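PDB 3EOF: putative oxidoreductase from Bacteroides fragilis NCTC 9343, which probably acts as an FMN-dependent oxidoreductase of the nitroreductase family, binding flavin mononucleotide as a dimer of two identical subunits. Local coordinates for residues P217-T221 against D222-T226; M101-L104 against N105-D109; L238-L241 against R242-G245. All coordinates share one frame; numbering follows the deposited sequence.

Contact 1 (P217-T221 against D222-T226)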
ATOM      1  N   PRO A 217      -3.377  24.224   6.998  1.00 26.46           N
ATOM      2  CA  PRO A 217      -2.197  23.470   7.382  1.00 23.95           C
ATOM      3  C   PRO A 217      -1.834  23.537   8.852  1.00 21.24           C
ATOM      4  O   PRO A 217      -1.269  22.598   9.365  1.00 22.90           O
ATOM      5  CB  PRO A 217      -1.088  24.120   6.543  1.00 24.07           C
ATOM      6  CG  PRO A 217      -1.768  24.580   5.362  1.00 28.51           C
ATOM      7  CD  PRO A 217      -3.069  25.122   5.873  1.00 28.13           C
ATOM      8  N   GLN A 218      -2.137  24.632   9.534  1.00 22.16           N
ATOM      9  CA  GLN A 218      -1.846  24.721  10.956  1.00 21.27           C
ATOM     10  C   GLN A 218      -2.631  23.680  11.744  1.00 22.54           C
ATOM     11  O   GLN A 218      -2.151  23.208  12.768  1.00 24.67           O
ATOM     12  CB  GLN A 218      -2.150  26.100  11.504  1.00 21.20           C
ATOM     13  CG  GLN A 218      -1.166  27.158  11.045  1.00 20.82           C
ATOM     14  CD  GLN A 218      -1.650  28.557  11.273  1.00 18.04           C
ATOM     15  OE1 GLN A 218      -2.789  28.778  11.663  1.00 25.47           O
ATOM     16  NE2 GLN A 218      -0.786  29.519  11.040  1.00 19.39           N
ATOM     17  N   VAL A 219      -3.828  23.315  11.274  1.00 21.75           N
ATOM     18  CA  VAL A 219      -4.611  22.323  12.000  1.00 22.25           C
ATOM     19  C   VAL A 219      -3.854  21.002  11.907  1.00 23.85           C
ATOM     20  O   VAL A 219      -3.757  20.243  12.868  1.00 26.69           O
ATOM     21  CB  VAL A 219      -6.018  22.185  11.448  1.00 22.15           C
ATOM     22  CG1 VAL A 219      -6.785  21.107  12.233  1.00 26.83           C
ATOM     23  CG2 VAL A 219      -6.746  23.552  11.507  1.00 17.90           C
ATOM     24  N   PHE A 220      -3.309  20.723  10.737  1.00 20.09           N
ATOM     25  CA  PHE A 220      -2.548  19.503  10.572  1.00 22.40           C
ATOM     26  C   PHE A 220      -1.231  19.442  11.321  1.00 23.62           C
ATOM     27  O   PHE A 220      -0.914  18.424  11.924  1.00 24.59           O
ATOM     28  CB  PHE A 220      -2.323  19.251   9.096  1.00 21.35           C
ATOM     29  CG  PHE A 220      -3.568  18.879   8.383  1.00 24.95           C
ATOM     30  CD1 PHE A 220      -3.977  17.568   8.335  1.00 21.36           C
ATOM     31  CD2 PHE A 220      -4.345  19.829   7.779  1.00 29.15           C
ATOM     32  CE1 PHE A 220      -5.130  17.228   7.726  1.00 25.47           C
ATOM     33  CE2 PHE A 220      -5.499  19.469   7.133  1.00 28.33           C
ATOM     34  CZ  PHE A 220      -5.892  18.180   7.114  1.00 25.83           C
ATOM     35  N   THR A 221      -0.465  20.531  11.269  1.00 23.68           N
ATOM     36  CA  THR A 221       0.854  20.586  11.874  1.00 23.17           C
ATOM     37  C   THR A 221       0.784  20.789  13.378  1.00 22.43           C
ATOM     38  O   THR A 221       1.618  20.274  14.100  1.00 22.60           O
ATOM     39  CB  THR A 221       1.698  21.759  11.293  1.00 24.43           C
ATOM     40  OG1 THR A 221       1.111  23.019  11.658  1.00 22.11           O
ATOM     41  CG2 THR A 221       1.776  21.685   9.773  1.00 18.52           C
ATOM     42  N   ASP A 222      -0.198  21.547  13.844  1.00 22.49           N
ATOM     43  CA  ASP A 222      -0.306  21.843  15.275  1.00 22.72           C
ATOM     44  C   ASP A 222      -1.178  20.905  16.106  1.00 22.33           C
ATOM     45  O   ASP A 222      -0.989  20.784  17.331  1.00 24.52           O
ATOM     46  CB  ASP A 222      -0.797  23.279  15.467  1.00 21.06           C
ATOM     47  CG  ASP A 222       0.140  24.329  14.840  1.00 27.19           C
ATOM     48  OD1 ASP A 222       1.180  23.975  14.212  1.00 26.44           O
ATOM     49  OD2 ASP A 222      -0.187  25.528  14.963  1.00 28.81           O
ATOM     50  N   VAL A 223      -2.146  20.268  15.465  1.00 20.96           N
ATOM     51  CA  VAL A 223      -3.131  19.452  16.173  1.00 23.71           C
ATOM     52  C   VAL A 223      -3.174  17.988  15.727  1.00 25.89           C
ATOM     53  O   VAL A 223      -2.990  17.090  16.533  1.00 30.28           O
ATOM     54  CB  VAL A 223      -4.567  20.083  15.996  1.00 22.01           C
ATOM     55  CG1 VAL A 223      -5.614  19.217  16.656  1.00 21.94           C
ATOM     56  CG2 VAL A 223      -4.605  21.531  16.523  1.00 17.81           C
ATOM     57  N   ARG A 224      -3.400  17.750  14.446  1.00 28.43           N
ATOM     58  CA  ARG A 224      -3.605  16.390  13.943  1.00 29.51           C
ATOM     59  C   ARG A 224      -2.341  15.536  13.849  1.00 28.49           C
ATOM     60  O   ARG A 224      -2.305  14.419  14.347  1.00 25.78           O
ATOM     61  CB  ARG A 224      -4.268  16.401  12.547  1.00 30.18           C
ATOM     62  CG  ARG A 224      -5.687  16.915  12.457  1.00 40.54           C
ATOM     63  CD  ARG A 224      -6.775  15.938  12.927  1.00 55.46           C
ATOM     64  NE  ARG A 224      -6.811  14.657  12.186  1.00 65.65           N
ATOM     65  CZ  ARG A 224      -7.262  14.477  10.935  1.00 64.34           C
ATOM     66  NH1 ARG A 224      -7.691  15.490  10.196  1.00 72.43           N
ATOM     67  NH2 ARG A 224      -7.259  13.266  10.399  1.00 59.90           N
ATOM     68  N   TYR A 225      -1.317  16.053  13.180  1.00 26.49           N
ATOM     69  CA  TYR A 225      -0.145  15.263  12.899  1.00 24.23           C
ATOM     70  C   TYR A 225       1.028  16.116  13.191  1.00 23.06           C
ATOM     71  O   TYR A 225       1.674  16.643  12.276  1.00 24.84           O
ATOM     72  CB  TYR A 225      -0.147  14.833  11.431  1.00 25.81           C
ATOM     73  CG  TYR A 225      -1.427  14.133  10.981  1.00 30.96           C
ATOM     74  CD1 TYR A 225      -1.757  12.847  11.442  1.00 36.69           C
ATOM     75  CD2 TYR A 225      -2.282  14.742  10.079  1.00 24.50           C
ATOM     76  CE1 TYR A 225      -2.925  12.204  11.014  1.00 34.61           C
ATOM     77  CE2 TYR A 225      -3.439  14.115   9.651  1.00 29.84           C
ATOM     78  CZ  TYR A 225      -3.763  12.863  10.127  1.00 30.61           C
ATOM     79  OH  TYR A 225      -4.922  12.271   9.676  1.00 36.41           O
ATOM     80  N   THR A 226       1.307  16.224  14.487  1.00 27.28           N
ATOM     81  CA  THR A 226       2.327  17.102  15.021  1.00 25.40           C
ATOM     82  C   THR A 226       3.729  16.528  14.916  1.00 27.06           C
ATOM     83  O   THR A 226       3.930  15.309  14.812  1.00 26.55           O
ATOM     84  CB  THR A 226       2.043  17.471  16.502  1.00 27.32           C
ATOM     85  OG1 THR A 226       2.185  16.318  17.314  1.00 22.42           O
ATOM     86  CG2 THR A 226       0.633  18.040  16.683  1.00 19.70           C
TER
HETATM   87  O   HOH W   1       3.735  18.717  12.086  1.00 29.13           O
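With chi1 at -70° in Phe220 and -53° in Tyr225, each ring carbon CG stands anti to its own carbonyl carbon, and the two rings run alongside each other in the same direction. They meet rim to rim, each at the edge of the other, with Phe220 CD1 3.7 Å from Tyr225 CD2. Arg224 folds back at chi2 and chi3, which lays its guanidinium beside the Phe220 ring at a plane angle of 42°, Arg224 NH1 4.0 Å from Phe220 CE1; Tyr225 CE2 stands over one face of the guanidinium, off its centre. The backbone beneath is the last turn of helix 216-224, where the winding widens into a pi-type turn. Val219 O accepts two amides, Val223 N at 3.1 Å from above the carbonyl plane and Arg224 N at 3.0 Å, while Tyr225 N reaches Phe220 O at 2.7 Å. On another flank the hydroxyl OG1 of Thr221 donates to Asp222 OD1 at 2.7 Å, meeting the carboxylate from above its plane; the other oxygen, OD2, forms a salt bridge with Lys213. A water donates to Tyr225 O and, weakly, to Thr221 O. Phe84 of the second subunit makes an edge-to-face pair with Phe220, and Met38 of that subunit packs on Tyr225. The Asp222 carboxylate thus has a hydroxyl and an ammonium as partners, which probably favours its ionised form, and the widened turn lets one carbonyl serve two amides as the helix ends.

Contact 2 (M101-L104 against N105-D109)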
HETATM    1  N   MSE A 101      13.905  -4.011   4.810  1.00 24.44           N
HETATM    2  CA  MSE A 101      13.559  -4.170   3.405  1.00 25.01           C
HETATM    3  C   MSE A 101      12.414  -5.125   3.236  1.00 25.43           C
HETATM    4  O   MSE A 101      11.486  -4.845   2.494  1.00 27.65           O
HETATM    5  CB  MSE A 101      14.741  -4.712   2.622  1.00 24.96           C
HETATM    6  CG  MSE A 101      14.479  -4.879   1.121  1.00 23.91           C
HETATM    7 SE   MSE A 101      14.127  -3.123   0.151  0.75 30.20          SE
HETATM    8  CE  MSE A 101      14.116  -3.922  -1.672  1.00 28.50           C
ATOM      9  N   SER A 102      12.504  -6.256   3.931  1.00 24.79           N
ATOM     10  CA  SER A 102      11.515  -7.324   3.863  1.00 21.78           C
ATOM     11  C   SER A 102      10.233  -6.853   4.499  1.00 20.92           C
ATOM     12  O   SER A 102       9.159  -7.179   4.024  1.00 17.59           O
ATOM     13  CB  SER A 102      12.043  -8.595   4.543  1.00 23.22           C
ATOM     14  OG  SER A 102      13.161  -9.111   3.849  1.00 20.85           O
ATOM     15  N   PHE A 103      10.341  -6.092   5.595  1.00 20.32           N
ATOM     16  CA  PHE A 103       9.160  -5.496   6.208  1.00 18.71           C
ATOM     17  C   PHE A 103       8.444  -4.582   5.243  1.00 18.99           C
ATOM     18  O   PHE A 103       7.223  -4.629   5.109  1.00 22.73           O
ATOM     19  CB  PHE A 103       9.499  -4.684   7.505  1.00 16.73           C
ATOM     20  CG  PHE A 103       8.380  -3.757   7.918  1.00 20.74           C
ATOM     21  CD1 PHE A 103       7.206  -4.264   8.484  1.00 28.03           C
ATOM     22  CD2 PHE A 103       8.441  -2.391   7.606  1.00 26.12           C
ATOM     23  CE1 PHE A 103       6.127  -3.419   8.793  1.00 23.10           C
ATOM     24  CE2 PHE A 103       7.381  -1.541   7.937  1.00 24.88           C
ATOM     25  CZ  PHE A 103       6.223  -2.059   8.529  1.00 27.96           C
ATOM     26  N   LEU A 104       9.186  -3.739   4.549  1.00 21.91           N
ATOM     27  CA  LEU A 104       8.568  -2.863   3.573  1.00 23.91           C
ATOM     28  C   LEU A 104       7.959  -3.655   2.415  1.00 23.35           C
ATOM     29  O   LEU A 104       6.890  -3.307   1.926  1.00 22.90           O
ATOM     30  CB  LEU A 104       9.547  -1.813   3.060  1.00 22.21           C
ATOM     31  CG  LEU A 104       8.982  -0.837   2.020  1.00 25.28           C
ATOM     32  CD1 LEU A 104       7.790  -0.058   2.535  1.00 24.46           C
ATOM     33  CD2 LEU A 104      10.121   0.103   1.496  1.00 24.65           C
ATOM     34  N   ASN A 105       8.628  -4.697   1.968  1.00 23.85           N
ATOM     35  CA  ASN A 105       8.075  -5.538   0.908  1.00 22.71           C
ATOM     36  C   ASN A 105       6.761  -6.176   1.329  1.00 21.18           C
ATOM     37  O   ASN A 105       5.834  -6.229   0.539  1.00 22.50           O
ATOM     38  CB  ASN A 105       9.043  -6.678   0.497  1.00 29.45           C
ATOM     39  CG  ASN A 105      10.264  -6.195  -0.294  1.00 29.97           C
ATOM     40  OD1 ASN A 105      10.180  -5.188  -0.986  1.00 27.68           O
ATOM     41  ND2 ASN A 105      11.428  -6.939  -0.182  1.00 22.88           N
ATOM     42  N   ALA A 106       6.674  -6.643   2.587  1.00 21.89           N
ATOM     43  CA  ALA A 106       5.472  -7.307   3.100  1.00 21.93           C
ATOM     44  C   ALA A 106       4.369  -6.278   3.236  1.00 25.09           C
ATOM     45  O   ALA A 106       3.227  -6.559   2.872  1.00 27.07           O
ATOM     46  CB  ALA A 106       5.724  -8.004   4.434  1.00 15.92           C
ATOM     47  N   ALA A 107       4.726  -5.097   3.775  1.00 25.11           N
ATOM     48  CA  ALA A 107       3.805  -3.963   3.939  1.00 22.30           C
ATOM     49  C   ALA A 107       3.125  -3.623   2.621  1.00 20.11           C
ATOM     50  O   ALA A 107       1.919  -3.385   2.563  1.00 18.75           O
ATOM     51  CB  ALA A 107       4.528  -2.770   4.435  1.00 17.63           C
HETATM   52  N   MSE A 108       3.920  -3.530   1.589  1.00 21.05           N
HETATM   53  CA  MSE A 108       3.379  -3.241   0.275  1.00 24.78           C
HETATM   54  C   MSE A 108       2.448  -4.299  -0.168  1.00 22.86           C
HETATM   55  O   MSE A 108       1.433  -3.986  -0.784  1.00 27.08           O
HETATM   56  CB  MSE A 108       4.468  -3.060  -0.760  1.00 23.94           C
HETATM   57  CG  MSE A 108       5.322  -1.825  -0.461  1.00 28.49           C
HETATM   58 SE   MSE A 108       6.574  -1.331  -1.920  0.75 28.36          SE
HETATM   59  CE  MSE A 108       7.780  -2.844  -1.864  1.00 24.05           C
ATOM     60  N   ASP A 109       2.800  -5.556   0.066  1.00 23.96           N
ATOM     61  CA  ASP A 109       1.919  -6.662  -0.355  1.00 23.17           C
ATOM     62  C   ASP A 109       0.588  -6.500   0.329  1.00 21.39           C
ATOM     63  O   ASP A 109      -0.463  -6.668  -0.245  1.00 19.20           O
ATOM     64  CB  ASP A 109       2.499  -8.043   0.015  1.00 26.13           C
ATOM     65  CG  ASP A 109       3.094  -8.818  -1.173  1.00 32.23           C
ATOM     66  OD1 ASP A 109       3.576  -8.200  -2.169  1.00 26.74           O
ATOM     67  OD2 ASP A 109       3.100 -10.099  -1.053  1.00 26.24           O
TER
HETATM   68  O   HOH W   2      12.486  -9.190   1.274  1.00 27.17           O
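Ser102 OG and Asn105 ND2 are joined by a water that donates to Ser102 OG at 2.7 Å and accepts from Asn105 ND2 at 2.9 Å. The bridge spans one turn near the start of helix 100-123, a long helix of the nitroreductase fold, and Ser102 OG is also bonded to Asn99. Beneath it the regular alpha-helical bonds run on, from Asn105 N to Met101 O and from Ala106 N to Ser102 O. The carboxamide of Asn105 leans back over the carbonyl of Met101, and the two side chains cross obliquely, CG of selenomethionine Met101 lying 3.9 Å from Asn105 ND2. Another flank is apolar: Ala107 CB sits over one face of the Phe103 ring. Toward the second subunit, Leu104 meets Leu237 and selenomethionine Met108 meets Leu111 of that chain, so the helix builds the dimer interface as well as the core. One turn on from Asn105, Asp109 lines the FMN pocket, its carboxylate bonded to Thr37 and to the amides of Met38 and Leu43. Between the two interface side chains, Leu104 CD1 approaches Met108 CG to 4.3 Å.

Contact 3 (L238-L241 against R242-G245)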
ATOM      1  N   LEU A 238      10.228   1.970  15.188  1.00 28.93           N
ATOM      2  CA  LEU A 238      11.500   1.262  15.158  1.00 27.71           C
ATOM      3  C   LEU A 238      11.522   0.256  16.275  1.00 25.46           C
ATOM      4  O   LEU A 238      11.894  -0.870  16.043  1.00 26.06           O
ATOM      5  CB  LEU A 238      12.684   2.227  15.257  1.00 28.77           C
ATOM      6  CG  LEU A 238      12.858   3.166  14.059  1.00 27.87           C
ATOM      7  CD1 LEU A 238      13.891   4.232  14.358  1.00 23.75           C
ATOM      8  CD2 LEU A 238      13.226   2.361  12.879  1.00 25.16           C
ATOM      9  N   LYS A 239      11.085   0.656  17.469  1.00 25.88           N
ATOM     10  CA  LYS A 239      10.999  -0.245  18.588  1.00 26.29           C
ATOM     11  C   LYS A 239      10.126  -1.478  18.324  1.00 25.49           C
ATOM     12  O   LYS A 239      10.496  -2.596  18.665  1.00 25.87           O
ATOM     13  CB  LYS A 239      10.485   0.486  19.840  1.00 27.31           C
ATOM     14  CG  LYS A 239      11.470   1.463  20.430  1.00 30.40           C
ATOM     15  CD  LYS A 239      10.882   2.151  21.687  1.00 32.43           C
ATOM     16  CE  LYS A 239      11.909   3.099  22.314  1.00 37.88           C
ATOM     17  NZ  LYS A 239      11.387   3.849  23.533  1.00 48.50           N
ATOM     18  N   VAL A 240       8.956  -1.268  17.739  1.00 23.82           N
ATOM     19  CA  VAL A 240       8.025  -2.354  17.515  1.00 23.24           C
ATOM     20  C   VAL A 240       8.505  -3.226  16.366  1.00 22.41           C
ATOM     21  O   VAL A 240       8.361  -4.459  16.427  1.00 20.68           O
ATOM     22  CB  VAL A 240       6.589  -1.844  17.294  1.00 23.67           C
ATOM     23  CG1 VAL A 240       5.612  -3.001  17.068  1.00 18.61           C
ATOM     24  CG2 VAL A 240       6.156  -1.048  18.500  1.00 23.29           C
ATOM     25  N   LEU A 241       9.114  -2.623  15.354  1.00 21.05           N
ATOM     26  CA  LEU A 241       9.657  -3.403  14.243  1.00 20.84           C
ATOM     27  C   LEU A 241      10.764  -4.326  14.780  1.00 22.80           C
ATOM     28  O   LEU A 241      10.867  -5.491  14.388  1.00 21.09           O
ATOM     29  CB  LEU A 241      10.209  -2.479  13.172  1.00 23.90           C
ATOM     30  CG  LEU A 241       9.254  -1.844  12.172  1.00 26.05           C
ATOM     31  CD1 LEU A 241      10.005  -0.684  11.498  1.00 27.84           C
ATOM     32  CD2 LEU A 241       8.798  -2.863  11.170  1.00 24.91           C
ATOM     33  N   ARG A 242      11.559  -3.807  15.721  1.00 23.48           N
ATOM     34  CA  ARG A 242      12.639  -4.569  16.337  1.00 27.46           C
ATOM     35  C   ARG A 242      12.054  -5.781  17.100  1.00 27.08           C
ATOM     36  O   ARG A 242      12.455  -6.939  16.918  1.00 26.17           O
ATOM     37  CB  ARG A 242      13.435  -3.644  17.272  1.00 24.44           C
ATOM     38  CG  ARG A 242      14.575  -4.322  18.051  1.00 31.79           C
ATOM     39  CD  ARG A 242      15.611  -3.296  18.629  1.00 39.85           C
ATOM     40  NE  ARG A 242      16.002  -2.279  17.626  1.00 55.10           N
ATOM     41  CZ  ARG A 242      15.740  -0.964  17.702  1.00 58.61           C
ATOM     42  NH1 ARG A 242      15.124  -0.425  18.765  1.00 59.81           N
ATOM     43  NH2 ARG A 242      16.138  -0.168  16.708  1.00 57.76           N
ATOM     44  N   ARG A 243      11.045  -5.482  17.909  1.00 28.37           N
ATOM     45  CA  ARG A 243      10.381  -6.443  18.767  1.00 26.40           C
ATOM     46  C   ARG A 243       9.770  -7.537  17.895  1.00 24.18           C
ATOM     47  O   ARG A 243       9.734  -8.717  18.267  1.00 24.25           O
ATOM     48  CB  ARG A 243       9.332  -5.674  19.569  1.00 27.52           C
ATOM     49  CG  ARG A 243       9.251  -6.041  21.009  1.00 39.85           C
ATOM     50  CD  ARG A 243       9.249  -4.773  21.893  1.00 48.12           C
ATOM     51  NE  ARG A 243       8.050  -3.946  21.753  1.00 52.77           N
ATOM     52  CZ  ARG A 243       7.897  -2.708  22.248  1.00 50.96           C
ATOM     53  NH1 ARG A 243       8.889  -2.079  22.887  1.00 47.01           N
ATOM     54  NH2 ARG A 243       6.745  -2.069  22.066  1.00 37.89           N
ATOM     55  N   GLN A 244       9.304  -7.166  16.719  1.00 23.51           N
ATOM     56  CA  GLN A 244       8.697  -8.150  15.792  1.00 20.65           C
ATOM     57  C   GLN A 244       9.676  -8.813  14.824  1.00 22.77           C
ATOM     58  O   GLN A 244       9.265  -9.545  13.887  1.00 23.06           O
ATOM     59  CB  GLN A 244       7.564  -7.517  14.991  1.00 21.28           C
ATOM     60  CG  GLN A 244       6.367  -7.076  15.818  1.00 25.00           C
ATOM     61  CD  GLN A 244       5.826  -8.138  16.755  1.00 25.64           C
ATOM     62  OE1 GLN A 244       6.196  -8.193  17.930  1.00 19.19           O
ATOM     63  NE2 GLN A 244       4.956  -8.955  16.265  1.00 19.12           N
ATOM     64  N   GLY A 245      10.953  -8.549  15.042  1.00 21.56           N
ATOM     65  CA  GLY A 245      12.032  -9.108  14.278  1.00 22.74           C
ATOM     66  C   GLY A 245      12.251  -8.591  12.884  1.00 27.46           C
ATOM     67  O   GLY A 245      12.866  -9.291  12.062  1.00 26.76           O
TER
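Val240 and Arg243 set their side chains at a slant to one another, Val240 CG2 coming within 3.8 Å of the guanidinium nitrogen NH2 of Arg243. The arginine chain bends at chi2 and chi3 to get there. Arg242 leaves from another flank of the helix: its CG is anti to the backbone N (chi1 177°), and a bend at chi3 brings the guanidinium back along the helix until one face lies above Leu238 O, the oxygen 4.1 Å from the plane and over its centre. Leu238 O also accepts Arg242 N at 3.0 Å. Both guanidiniums are anchored through NE, that of Arg242 by the carbonyl of Asp248 and that of Arg243 by Gln139 of helix 138-145. Gln244 bends at chi2, its CG 3.3 Å from Val240 O, which accepts Gln244 N at 2.9 Å. Its NE2 is bound by the carbonyls of Leu147 and Val151, tying the helix end to the segment leading into strand 151-160. At Gly245 phi turns positive and Gly245 N bonds to Arg242 O at 2.9 Å; with Phe246 N directed to Leu241 O, this is the Schellman motif that terminates helix 227-243.

Along the chain the order is contact 2, contact 1, contact 3. Contact 1 closes helix 216-224 and contact 3 closes the next helix, 227-243; their centres lie about 27 Å apart, with nearest atoms about 15 Å apart. Contact 2, near the start of helix 100-123, is about 28 Å from contact 1 between centres but only about 14 Å from contact 3, which it touches where Phe103 CG packs 3.4 Å from Leu241 CD2. Phe152 of strand 151-160 packs with both, joining the two helices to the antiparallel sheet. All three contacts reach the second subunit, and contacts 1 and 2 also lie near bound FMN, in keeping with flavin sites close to the dimer interface.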